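Local atomic coordinates of chorismate mutase (Burkholderia thailandensis, PDB entry 6CNZ), a protein that probably catalyses the Claisen rearrangement of chorismate to prephenate, the precursor of phenylalanine and tyrosine. Residues Ala16-Leu20 and Ala125-Val129. Residues are numbered along the deposited sequence; the frame is centred on the assembly and turned at random.
Sequences ALTNL and ALARV
The methyl of Ala16 packs on the CB of Arg128 and, at 3.8 Å from Ala16 CB, on Val129 CG2; the same valine methyl also lies against the Ala16 carbonyl. The two helices run nearly antiparallel, at 150° with axes 8.7 Å apart, and turn alanines toward each other at Ala16 and Ala125, whose carbonyls one water bridges. That water donates both hydrogens, to Ala16 O at 2.7 Å and to Ala125 O at 2.9 Å; each carbonyl also accepts a backbone N-H within its own helix. The next residue, Leu17, crosses Val129 at about a right angle, and Leu17 CD2 lies 3.8 Å from Val129 CG1. Asn19 and Arg128 are likewise linked indirectly, because a second water accepts from Asn19 ND2 at 2.9 Å and, in the guanidinium plane, from Arg128 NH1 at 3.0 Å. Leu20 spreads its two methyls over the facing side of helix 107-129: with CG swung anti to its backbone N (chi1 -172°), CD1 rests 3.8 Å from Ala125 CB while CD2 touches Leu126 CD1 and Val129 CG2. This is plain helix packing, apolar on one flank and hydrated on the other, in an all-helical chorismate mutase. Helix 69-96 adjoins the apolar flank, Phe75 touching Leu20 and Leu126, while helix 138-153 meets Leu17. Across the dimer, Arg128 hydrogen-bonds Thr151 OG1 and Asn148 O of the second subunit, whose Leu152 packs on Ala125, placing this helix pair at the subunit interface.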
loop_
_atom_site.group_PDB
_atom_site.type_symbol
_atom_site.label_atom_id
_atom_site.label_comp_id
_atom_site.label_asym_id
_atom_site.label_seq_id
_atom_site.Cartn_x
_atom_site.Cartn_y
_atom_site.Cartn_z
ATOM N N ALA A 16 -12.299 -5.593 8.805
ATOM C CA ALA A 16 -12.684 -4.267 8.326
ATOM C C ALA A 16 -11.694 -3.217 8.802
ATOM O O ALA A 16 -11.184 -2.415 8.005
ATOM C CB ALA A 16 -14.098 -3.924 8.789
ATOM N N LEU A 17 -11.383 -3.230 10.103
ATOM C CA LEU A 17 -10.386 -2.317 10.647
ATOM C C LEU A 17 -9.015 -2.551 10.029
ATOM O O LEU A 17 -8.311 -1.594 9.695
ATOM C CB LEU A 17 -10.301 -2.477 12.165
ATOM C CG LEU A 17 -11.464 -1.953 12.990
ATOM C CD1 LEU A 17 -11.225 -2.329 14.455
ATOM C CD2 LEU A 17 -11.556 -0.461 12.822
ATOM N N THR A 18 -8.609 -3.818 9.902
ATOM C CA THR A 18 -7.294 -4.142 9.359
ATOM C C THR A 18 -7.120 -3.591 7.951
ATOM O O THR A 18 -6.061 -3.044 7.608
ATOM C CB THR A 18 -7.109 -5.661 9.359
ATOM O OG1 THR A 18 -7.448 -6.188 10.646
ATOM C CG2 THR A 18 -5.665 -6.018 9.041
ATOM N N ASN A 19 -8.150 -3.733 7.115
ATOM C CA ASN A 19 -8.083 -3.207 5.755
ATOM C C ASN A 19 -8.031 -1.689 5.757
ATOM O O ASN A 19 -7.288 -1.085 4.969
ATOM C CB ASN A 19 -9.275 -3.712 4.952
ATOM C CG ASN A 19 -8.995 -5.051 4.284
ATOM O OD1 ASN A 19 -7.841 -5.409 4.058
ATOM N ND2 ASN A 19 -10.046 -5.771 3.931
ATOM N N LEU A 20 -8.782 -1.062 6.667
ATOM C CA LEU A 20 -8.773 0.395 6.783
ATOM C C LEU A 20 -7.380 0.915 7.142
ATOM O O LEU A 20 -6.887 1.875 6.538
ATOM C CB LEU A 20 -9.800 0.840 7.838
ATOM C CG LEU A 20 -10.039 2.345 7.934
ATOM C CD1 LEU A 20 -10.578 2.863 6.598
ATOM C CD2 LEU A 20 -10.995 2.688 9.062
ATOM N N ALA A 125 -13.748 1.165 2.411
ATOM C CA ALA A 125 -13.242 0.553 3.634
ATOM C C ALA A 125 -13.899 1.163 4.866
ATOM O O ALA A 125 -14.226 0.447 5.816
ATOM C CB ALA A 125 -11.721 0.701 3.721
ATOM N N LEU A 126 -14.096 2.487 4.864
ATOM C CA LEU A 126 -14.760 3.148 5.982
ATOM C C LEU A 126 -16.191 2.648 6.147
ATOM O O LEU A 126 -16.667 2.463 7.276
ATOM C CB LEU A 126 -14.741 4.663 5.763
ATOM C CG LEU A 126 -14.876 5.606 6.964
ATOM C CD1 LEU A 126 -13.732 5.398 7.963
ATOM C CD2 LEU A 126 -14.892 7.043 6.469
ATOM N N ALA A 127 -16.894 2.438 5.029
ATOM C CA ALA A 127 -18.258 1.914 5.084
ATOM C C ALA A 127 -18.319 0.596 5.842
ATOM O O ALA A 127 -19.294 0.329 6.552
ATOM C CB ALA A 127 -18.815 1.721 3.672
ATOM N N ARG A 128 -17.297 -0.252 5.698
ATOM C CA ARG A 128 -17.326 -1.514 6.429
ATOM C C ARG A 128 -16.997 -1.325 7.895
ATOM O O ARG A 128 -17.356 -2.178 8.713
ATOM C CB ARG A 128 -16.364 -2.528 5.816
ATOM C CG ARG A 128 -16.839 -3.079 4.478
ATOM C CD ARG A 128 -15.754 -3.903 3.824
ATOM N NE ARG A 128 -16.055 -4.188 2.426
ATOM C CZ ARG A 128 -15.255 -4.878 1.622
ATOM N NH1 ARG A 128 -14.110 -5.353 2.090
ATOM N NH2 ARG A 128 -15.594 -5.089 0.356
ATOM N N VAL A 129 -16.312 -0.239 8.243
ATOM C CA VAL A 129 -15.987 0.024 9.641
ATOM C C VAL A 129 -17.118 0.755 10.358
ATOM O O VAL A 129 -17.233 0.651 11.586
ATOM C CB VAL A 129 -14.650 0.786 9.698
ATOM C CG1 VAL A 129 -14.385 1.368 11.071
ATOM C CG2 VAL A 129 -13.518 -0.160 9.296
HETATM O O HOH W 1 -12.821 -2.062 5.843
HETATM O O HOH W 2 -12.667 -4.700 4.651
#